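PDB 2QJW: Alpha/beta hydrolase from Xanthomonas campestris pv. campestris, which probably hydrolyses an ester or related bond in a substrate that has yet to be identified, working as a serine-type hydrolase. Local coordinates for residues A[11-17]-A[39-45]; A[56-60]-A[83-87]; A[76-82]-A[98-104]. All coordinates share one frame; numbering follows the deposited sequence.

Contact 1 of 3, residues A[11-17]-A[39-45]; sequences HGFESGP and PDFTDLD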
loop_
_atom_site.group_PDB
_atom_site.type_symbol
_atom_site.label_atom_id
_atom_site.label_comp_id
_atom_site.label_asym_id
_atom_site.label_seq_id
_atom_site.Cartn_x
_atom_site.Cartn_y
_atom_site.Cartn_z
ATOM N N HIS A 11 -19.455 6.171 -6.571
ATOM C CA HIS A 11 -18.800 6.357 -7.857
ATOM C C HIS A 11 -18.321 7.771 -8.118
ATOM O O HIS A 11 -18.786 8.718 -7.510
ATOM C CB HIS A 11 -19.726 5.861 -8.976
ATOM C CG HIS A 11 -20.887 6.768 -9.315
ATOM N ND1 HIS A 11 -20.750 7.989 -9.974
ATOM C CD2 HIS A 11 -22.201 6.638 -9.045
ATOM C CE1 HIS A 11 -21.952 8.538 -10.112
ATOM N NE2 HIS A 11 -22.845 7.750 -9.543
ATOM N N GLY A 12 -17.337 7.897 -9.027
ATOM C CA GLY A 12 -16.772 9.180 -9.378
ATOM C C GLY A 12 -17.641 9.989 -10.333
ATOM O O GLY A 12 -18.682 9.525 -10.818
ATOM N N PHE A 13 -17.139 11.171 -10.651
ATOM C CA PHE A 13 -17.837 12.109 -11.505
ATOM C C PHE A 13 -18.031 11.540 -12.902
ATOM O O PHE A 13 -17.112 10.977 -13.505
ATOM C CB PHE A 13 -17.067 13.434 -11.565
ATOM C CG PHE A 13 -17.705 14.470 -12.445
ATOM C CD1 PHE A 13 -18.874 15.088 -12.057
ATOM C CD2 PHE A 13 -17.127 14.839 -13.640
ATOM C CE1 PHE A 13 -19.441 16.077 -12.847
ATOM C CE2 PHE A 13 -17.700 15.823 -14.439
ATOM C CZ PHE A 13 -18.870 16.426 -14.046
ATOM N N GLU A 14 -19.253 11.633 -13.404
ATOM C CA GLU A 14 -19.632 11.146 -14.745
ATOM C C GLU A 14 -19.410 9.652 -14.900
ATOM O O GLU A 14 -19.298 9.156 -16.007
ATOM C CB GLU A 14 -18.940 11.916 -15.883
ATOM C CG GLU A 14 -19.569 13.284 -16.103
ATOM C CD GLU A 14 -18.904 14.103 -17.183
ATOM O OE1 GLU A 14 -17.768 13.785 -17.607
ATOM O OE2 GLU A 14 -19.525 15.107 -17.579
ATOM N N SER A 15 -19.327 8.930 -13.786
ATOM C CA SER A 15 -19.178 7.546 -13.851
ATOM C C SER A 15 -20.602 7.153 -13.519
ATOM O O SER A 15 -21.569 7.879 -13.840
ATOM C CB SER A 15 -18.119 7.060 -12.842
ATOM O OG SER A 15 -17.925 5.687 -12.979
ATOM N N GLY A 16 -20.813 6.028 -12.902
ATOM C CA GLY A 16 -22.159 5.635 -12.496
ATOM C C GLY A 16 -21.990 4.452 -11.589
ATOM O O GLY A 16 -20.885 3.988 -11.383
ATOM N N PRO A 17 -23.098 3.960 -11.031
ATOM C CA PRO A 17 -23.015 2.847 -10.066
ATOM C C PRO A 17 -22.527 1.495 -10.624
ATOM O O PRO A 17 -22.175 0.606 -9.855
ATOM C CB PRO A 17 -24.457 2.731 -9.562
ATOM C CG PRO A 17 -25.267 3.342 -10.683
ATOM C CD PRO A 17 -24.461 4.459 -11.184
ATOM N N PRO A 39 -24.848 3.895 -4.644
ATOM C CA PRO A 39 -25.868 4.881 -5.008
ATOM C C PRO A 39 -25.587 5.524 -6.381
ATOM O O PRO A 39 -24.440 5.671 -6.766
ATOM C CB PRO A 39 -25.780 5.909 -3.914
ATOM C CG PRO A 39 -25.140 5.148 -2.709
ATOM C CD PRO A 39 -24.160 4.248 -3.385
ATOM N N ASP A 40 -26.640 5.943 -7.030
ATOM C CA ASP A 40 -26.529 6.585 -8.340
ATOM C C ASP A 40 -26.553 8.073 -8.143
ATOM O O ASP A 40 -27.512 8.655 -7.630
ATOM C CB ASP A 40 -27.718 6.139 -9.161
ATOM C CG ASP A 40 -27.573 6.542 -10.618
ATOM O OD1 ASP A 40 -26.897 7.558 -10.888
ATOM O OD2 ASP A 40 -28.047 5.792 -11.500
ATOM N N PHE A 41 -25.453 8.722 -8.504
ATOM C CA PHE A 41 -25.348 10.150 -8.438
ATOM C C PHE A 41 -25.321 10.798 -9.842
ATOM O O PHE A 41 -24.952 11.986 -9.926
ATOM C CB PHE A 41 -24.065 10.554 -7.708
ATOM C CG PHE A 41 -23.913 9.956 -6.340
ATOM C CD1 PHE A 41 -24.558 10.517 -5.244
ATOM C CD2 PHE A 41 -23.030 8.872 -6.125
ATOM C CE1 PHE A 41 -24.363 10.020 -3.951
ATOM C CE2 PHE A 41 -22.891 8.342 -4.871
ATOM C CZ PHE A 41 -23.548 8.920 -3.774
ATOM N N THR A 42 -25.685 10.076 -10.871
ATOM C CA THR A 42 -25.497 10.569 -12.233
ATOM C C THR A 42 -26.350 11.816 -12.502
ATOM O O THR A 42 -25.932 12.684 -13.258
ATOM C CB THR A 42 -25.752 9.471 -13.281
ATOM O OG1 THR A 42 -27.048 8.903 -13.103
ATOM C CG2 THR A 42 -24.679 8.338 -13.182
ATOM N N ASP A 43 -27.510 11.935 -11.870
ATOM C CA ASP A 43 -28.351 13.124 -12.077
ATOM C C ASP A 43 -27.689 14.352 -11.559
ATOM O O ASP A 43 -27.720 15.407 -12.181
ATOM C CB ASP A 43 -29.755 12.941 -11.411
ATOM C CG ASP A 43 -29.703 12.582 -9.943
ATOM O OD1 ASP A 43 -28.813 11.784 -9.527
ATOM O OD2 ASP A 43 -30.546 13.135 -9.166
ATOM N N LEU A 44 -27.044 14.220 -10.416
ATOM C CA LEU A 44 -26.400 15.321 -9.729
ATOM C C LEU A 44 -25.179 15.775 -10.496
ATOM O O LEU A 44 -24.934 16.992 -10.708
ATOM C CB LEU A 44 -25.974 14.883 -8.332
ATOM C CG LEU A 44 -27.149 14.543 -7.390
ATOM C CD1 LEU A 44 -26.688 13.694 -6.197
ATOM C CD2 LEU A 44 -27.919 15.812 -6.967
ATOM N N ASP A 45 -24.446 14.816 -10.988
ATOM C CA ASP A 45 -23.193 15.135 -11.730
ATOM C C ASP A 45 -23.468 15.915 -13.011
ATOM O O ASP A 45 -22.639 16.777 -13.386
ATOM C CB ASP A 45 -22.410 13.879 -12.063
ATOM C CG ASP A 45 -21.854 13.198 -10.823
ATOM O OD1 ASP A 45 -21.896 13.815 -9.761
ATOM O OD2 ASP A 45 -21.329 12.069 -10.975
HETATM O O HOH W 1 -21.916 4.697 -6.462
#
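Asp40 OD1, in a carboxylate packed against the ring of Pro17, is gripped twice by Thr42: by its N at 2.8 Å, with an N-H...O angle of 166°, and by OG1 on the syn side at 2.6 Å. The backbone bond makes an Asx turn that leads into helix 42-45, facing the loop after strand 6-10 of this alpha/beta hydrolase fold. His11 joins the two segments. With CG between its backbone N and carbonyl carbon (chi1 75°), it turns its ring so that NE2 accepts from Phe41 N (3.0 Å) and ND1 donates to Gly12 O (2.7 Å). Both ring nitrogens are thus engaged, which fixes the ring's rotation. Its two faces are packed from opposite sides, one by Phe41 CD2, the other by Gly16 CA 3.5 Å above the ring centre; glycine suits this place because a side chain would run into Thr42 CG2 and the ring of Pro17. Gly12 O also accepts Ser15 N, from the opposite carbonyl face to ND1, closing a type II turn. Asp45 is held by a salt bridge from OD1 to Arg59, while Glu14 N meets its OD2 from above the carboxylate plane at 3.2 Å. Beside it, Phe13 CE1 lies 3.3 Å from Asp45 O.

Contact 2 of 3, residues A[56-60]-A[83-87]; sequences VRGRL and LGSYI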
loop_
_atom_site.group_PDB
_atom_site.type_symbol
_atom_site.label_atom_id
_atom_site.label_comp_id
_atom_site.label_asym_id
_atom_site.label_seq_id
_atom_site.Cartn_x
_atom_site.Cartn_y
_atom_site.Cartn_z
ATOM N N VAL A 56 -22.545 19.102 -6.191
ATOM C CA VAL A 56 -21.761 18.409 -5.163
ATOM C C VAL A 56 -22.435 18.480 -3.817
ATOM O O VAL A 56 -22.398 17.533 -3.089
ATOM C CB VAL A 56 -20.300 18.942 -5.134
ATOM C CG1 VAL A 56 -19.462 18.268 -4.017
ATOM C CG2 VAL A 56 -19.698 18.697 -6.463
ATOM N N ARG A 57 -23.026 19.625 -3.469
ATOM C CA ARG A 57 -23.794 19.707 -2.242
ATOM C C ARG A 57 -24.876 18.622 -2.233
ATOM O O ARG A 57 -25.087 17.971 -1.218
ATOM C CB ARG A 57 -24.443 21.073 -2.099
ATOM C CG ARG A 57 -25.284 21.192 -0.849
ATOM N N GLY A 58 -25.509 18.428 -3.383
ATOM C CA GLY A 58 -26.572 17.410 -3.555
ATOM C C GLY A 58 -26.025 16.010 -3.363
ATOM O O GLY A 58 -26.653 15.152 -2.751
ATOM N N ARG A 59 -24.816 15.798 -3.870
ATOM C CA ARG A 59 -24.127 14.524 -3.687
ATOM C C ARG A 59 -23.855 14.270 -2.250
ATOM O O ARG A 59 -24.110 13.193 -1.730
ATOM C CB ARG A 59 -22.793 14.500 -4.428
ATOM C CG ARG A 59 -22.759 13.688 -5.628
ATOM C CD ARG A 59 -21.329 13.699 -6.207
ATOM N NE ARG A 59 -21.120 12.856 -7.330
ATOM C CZ ARG A 59 -20.459 11.704 -7.349
ATOM N NH1 ARG A 59 -19.989 11.154 -6.239
ATOM N NH2 ARG A 59 -20.329 11.102 -8.502
ATOM N N LEU A 60 -23.342 15.283 -1.553
ATOM C CA LEU A 60 -23.081 15.175 -0.147
ATOM C C LEU A 60 -24.360 14.856 0.638
ATOM O O LEU A 60 -24.351 14.018 1.544
ATOM C CB LEU A 60 -22.471 16.478 0.445
ATOM C CG LEU A 60 -21.062 16.783 -0.059
ATOM C CD1 LEU A 60 -20.703 18.316 0.046
ATOM C CD2 LEU A 60 -20.061 15.965 0.661
ATOM N N LEU A 83 -14.379 11.936 -7.018
ATOM C CA LEU A 83 -15.438 12.728 -6.386
ATOM C C LEU A 83 -16.180 11.913 -5.323
ATOM O O LEU A 83 -16.588 12.451 -4.303
ATOM C CB LEU A 83 -16.403 13.256 -7.422
ATOM C CG LEU A 83 -17.490 14.213 -6.916
ATOM C CD1 LEU A 83 -16.933 15.388 -6.147
ATOM C CD2 LEU A 83 -18.360 14.668 -8.105
ATOM N N GLY A 84 -16.328 10.613 -5.603
ATOM C CA GLY A 84 -16.961 9.697 -4.639
ATOM C C GLY A 84 -16.183 9.588 -3.370
ATOM O O GLY A 84 -16.767 9.461 -2.284
ATOM N N SER A 85 -14.841 9.628 -3.466
ATOM C CA SER A 85 -14.029 9.650 -2.268
ATOM C C SER A 85 -14.183 10.930 -1.464
ATOM O O SER A 85 -14.207 10.879 -0.243
ATOM C CB SER A 85 -12.545 9.442 -2.597
ATOM O OG SER A 85 -12.343 8.140 -3.060
ATOM N N TYR A 86 -14.234 12.045 -2.186
ATOM C CA TYR A 86 -14.398 13.330 -1.550
ATOM C C TYR A 86 -15.689 13.303 -0.738
ATOM O O TYR A 86 -15.671 13.649 0.429
ATOM C CB TYR A 86 -14.475 14.410 -2.587
ATOM C CG TYR A 86 -14.777 15.740 -1.983
ATOM C CD1 TYR A 86 -13.800 16.489 -1.343
ATOM C CD2 TYR A 86 -16.058 16.244 -2.027
ATOM C CE1 TYR A 86 -14.064 17.756 -0.763
ATOM C CE2 TYR A 86 -16.369 17.509 -1.441
ATOM C CZ TYR A 86 -15.377 18.261 -0.815
ATOM O OH TYR A 86 -15.709 19.460 -0.269
ATOM N N ILE A 87 -16.789 12.852 -1.313
ATOM C CA ILE A 87 -18.028 12.936 -0.509
ATOM C C ILE A 87 -18.078 11.893 0.628
ATOM O O ILE A 87 -18.639 12.143 1.689
ATOM C CB ILE A 87 -19.306 12.892 -1.375
ATOM C CG1 ILE A 87 -19.449 11.596 -2.163
ATOM C CG2 ILE A 87 -19.340 14.128 -2.288
ATOM C CD1 ILE A 87 -20.843 11.417 -2.772
#
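Arg59 leaves its helix with an unusual chi1 of -106° and then runs straight from CG to NE, a shape that carries its guanidinium across to the start of helix 83-92. Ile87 answers with CG1 in the position between its backbone N and carbonyl carbon (chi1 62°), which sends CD1 toward the arginine and turns CG2 toward Leu60. Leu83 CD2 sits over one face of the guanidinium, displaced toward its rim and 3.4 Å from Arg59 NE, while Ile87 CD1 approaches the edge of the same group, 3.6 Å from NH1. Gly84 CA comes in obliquely at 3.7 Å from NH1, and glycine adds no bulk beside the charged group. The apolar cover suits a flat cation whose N-H groups have polar partners, NE in Asp45 and NH1 in His11 O. Beyond the arginine the contact is purely aliphatic and aromatic. Leu60 CD2 presses on Ile87 CG2 at 3.5 Å, and Val56 CG1 reaches Tyr86 CE2 at 4.1 Å, crossing that side chain at about a right angle; the beta-branched Val56 and Ile87 each offer methyls to more than one neighbour. The tyrosine hydroxyl is satisfied by Pro113 O. The short segments cross at -59° with their axes 10.3 Å apart, a separation that suits layers of bulky side chains. Helix 83-92 starts right after Ser82, within a GxSxG sequence that fits a nucleophile elbow, so the contact packs helix 56-71 against the helix that follows the probable nucleophile, as in the alpha/beta hydrolase fold.

Contact 3 of 3, residues A[76-82]-A[98-104]; sequences VVLAGSS and RALFLMV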
loop_
_atom_site.group_PDB
_atom_site.type_symbol
_atom_site.label_atom_id
_atom_site.label_comp_id
_atom_site.label_asym_id
_atom_site.label_seq_id
_atom_site.Cartn_x
_atom_site.Cartn_y
_atom_site.Cartn_z
ATOM N N VAL A 76 -21.209 1.058 9.386
ATOM C CA VAL A 76 -21.106 1.499 7.981
ATOM C C VAL A 76 -19.666 1.837 7.645
ATOM O O VAL A 76 -19.010 2.604 8.344
ATOM C CB VAL A 76 -21.955 2.729 7.733
ATOM C CG1 VAL A 76 -21.789 3.210 6.275
ATOM C CG2 VAL A 76 -23.431 2.413 8.055
ATOM N N VAL A 77 -19.227 1.297 6.507
ATOM C CA VAL A 77 -17.971 1.660 5.849
ATOM C C VAL A 77 -18.302 2.466 4.594
ATOM O O VAL A 77 -19.171 2.043 3.793
ATOM C CB VAL A 77 -17.130 0.412 5.496
ATOM C CG1 VAL A 77 -15.966 0.731 4.616
ATOM C CG2 VAL A 77 -16.695 -0.287 6.798
ATOM N N LEU A 78 -17.643 3.632 4.441
ATOM C CA LEU A 78 -17.829 4.462 3.241
ATOM C C LEU A 78 -16.606 4.341 2.381
ATOM O O LEU A 78 -15.470 4.317 2.850
ATOM C CB LEU A 78 -18.012 5.912 3.616
ATOM C CG LEU A 78 -19.196 6.166 4.546
ATOM C CD1 LEU A 78 -19.247 7.649 4.905
ATOM C CD2 LEU A 78 -20.502 5.726 3.928
ATOM N N ALA A 79 -16.833 4.207 1.071
ATOM C CA ALA A 79 -15.728 4.071 0.114
ATOM C C ALA A 79 -16.082 4.809 -1.103
ATOM O O ALA A 79 -17.269 5.044 -1.389
ATOM C CB ALA A 79 -15.507 2.647 -0.240
ATOM N N GLY A 80 -15.086 5.158 -1.889
ATOM C CA GLY A 80 -15.361 5.810 -3.148
ATOM C C GLY A 80 -14.173 5.879 -4.058
ATOM O O GLY A 80 -13.086 5.411 -3.742
ATOM N N SER A 81 -14.431 6.504 -5.209
ATOM C CA SER A 81 -13.399 6.852 -6.179
ATOM C C SER A 81 -13.530 8.338 -6.527
ATOM O O SER A 81 -14.634 8.770 -6.814
ATOM C CB SER A 81 -13.533 6.030 -7.439
ATOM O OG SER A 81 -12.523 6.408 -8.354
ATOM N N SER A 82 -12.416 9.079 -6.474
ATOM C CA SER A 82 -12.347 10.498 -6.928
ATOM C C SER A 82 -13.456 11.330 -6.253
ATOM O O SER A 82 -13.460 11.433 -5.029
ATOM C CB SER A 82 -12.324 10.536 -8.464
ATOM O OG SER A 82 -11.871 11.860 -8.816
ATOM N N ARG A 98 -17.390 3.607 10.473
ATOM C CA ARG A 98 -16.504 2.596 10.968
ATOM C C ARG A 98 -15.079 2.730 10.415
ATOM O O ARG A 98 -14.098 2.511 11.090
ATOM C CB ARG A 98 -17.048 1.176 10.668
ATOM C CG ARG A 98 -16.214 0.072 11.208
ATOM C CD ARG A 98 -16.072 0.080 12.711
ATOM N NE ARG A 98 -15.102 -0.851 13.225
ATOM C CZ ARG A 98 -13.826 -0.639 13.426
ATOM N NH1 ARG A 98 -13.231 0.496 13.100
ATOM N NH2 ARG A 98 -13.084 -1.607 13.934
ATOM N N ALA A 99 -15.031 3.040 9.122
ATOM C CA ALA A 99 -13.751 3.124 8.361
ATOM C C ALA A 99 -14.041 3.728 7.009
ATOM O O ALA A 99 -15.188 3.786 6.575
ATOM C CB ALA A 99 -13.119 1.744 8.166
ATOM N N LEU A 100 -12.963 4.172 6.363
ATOM C CA LEU A 100 -13.039 4.913 5.116
ATOM C C LEU A 100 -12.022 4.402 4.104
ATOM O O LEU A 100 -10.822 4.356 4.414
ATOM C CB LEU A 100 -12.748 6.363 5.436
ATOM C CG LEU A 100 -12.929 7.448 4.397
ATOM C CD1 LEU A 100 -14.420 7.498 3.842
ATOM C CD2 LEU A 100 -12.475 8.802 4.983
ATOM N N PHE A 101 -12.481 4.078 2.886
ATOM C CA PHE A 101 -11.626 3.591 1.816
ATOM C C PHE A 101 -11.703 4.568 0.650
ATOM O O PHE A 101 -12.783 4.769 0.072
ATOM C CB PHE A 101 -11.981 2.186 1.339
ATOM C CG PHE A 101 -11.046 1.671 0.318
ATOM C CD1 PHE A 101 -9.800 1.281 0.676
ATOM C CD2 PHE A 101 -11.415 1.599 -0.993
ATOM C CE1 PHE A 101 -8.922 0.767 -0.283
ATOM C CE2 PHE A 101 -10.531 1.124 -1.956
ATOM C CZ PHE A 101 -9.279 0.714 -1.608
ATOM N N LEU A 102 -10.577 5.178 0.325
ATOM C CA LEU A 102 -10.577 6.246 -0.682
ATOM C C LEU A 102 -9.662 5.938 -1.816
ATOM O O LEU A 102 -8.474 5.801 -1.649
ATOM C CB LEU A 102 -10.104 7.522 -0.041
ATOM C CG LEU A 102 -10.733 7.993 1.270
ATOM C CD1 LEU A 102 -10.139 9.315 1.840
ATOM C CD2 LEU A 102 -12.244 8.171 1.074
HETATM N N MSE A 103 -10.216 5.824 -3.019
HETATM C CA MSE A 103 -9.434 5.710 -4.270
HETATM C C MSE A 103 -9.308 7.123 -4.871
HETATM O O MSE A 103 -10.298 7.837 -4.975
HETATM C CB MSE A 103 -10.032 4.757 -5.255
HETATM C CG MSE A 103 -10.194 3.328 -4.695
HETATM SE SE MSE A 103 -10.978 2.077 -5.871
HETATM C CE MSE A 103 -12.713 2.777 -5.748
ATOM N N VAL A 104 -8.077 7.488 -5.233
ATOM C CA VAL A 104 -7.735 8.790 -5.904
ATOM C C VAL A 104 -8.584 9.950 -5.350
ATOM O O VAL A 104 -9.306 10.607 -6.084
ATOM C CB VAL A 104 -7.742 8.682 -7.472
ATOM C CG1 VAL A 104 -6.541 7.832 -7.909
ATOM C CG2 VAL A 104 -9.009 8.112 -8.009
#
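Ala79 and Phe101 form the close-packed middle of two parallel strands, their CA atoms 4.5 Å apart, and the small methyl of Ala79 lies at the edge of the phenyl ring. Ala79 CA approaches Phe101 O at 3.0 Å, and the same oxygen accepts Gly80 N, also at 3.0 Å. Gly80, with no side chain, returns its own O to Met103 N; over that oxygen folds the selenomethionine, whose chain bends at chi3 (-73°) and brings CE to 3.3 Å from it. Met103 and Phe101 share their face of the sheet with Ala79 and Ser81 and pack there on helix 20-31, a place for large apolar groups.

Toward Val76 and Arg98 the pair is looser. Leu78 N reaches Ala99 O only at 3.3 Å, and although Arg98 N bonds firmly to Val76 O, the long side chain of Arg98 turns away to the partly exposed margin, as suits a charged residue.

Strand 76-81, helix 83-92 and strand 99-103 make a beta-alpha-beta crossover. At its tip Ser82 N donates to Met103 O (2.9 Å), and Ser82 takes strained backbone angles, phi 53° and psi -119°, consistent with a nucleophile elbow. This backbone bond is consistent with the sheet holding the elbow in place, while the side chain of Ser82, probably the nucleophile, touches His156, as a catalytic serine would.

Overall arrangement
The three contacts run from the rim of the fold to its centre. Contact 1 is partly buried, about 12 Å from the chain's centre, and joins loop to short helix through backbone N-H groups bonded to side-chain acceptors; contact 2 is a buried helix pair without a hydrogen bond across it; contact 3, centred about 3 Å from the chain's centre, is bound chiefly by backbone bonds within the sheet. Arg59 ties contact 2 to contact 1, through Asp45 OD1 and the backbone O of His11. Contacts 2 and 3 interlock along the chain, since helix 83-92 lies between strands 76-81 and 99-103, and Ser85 OG probably bonds to Met103 O at 2.8 Å. Both hold parts of the probable nucleophile elbow, and contact 1 lies near it.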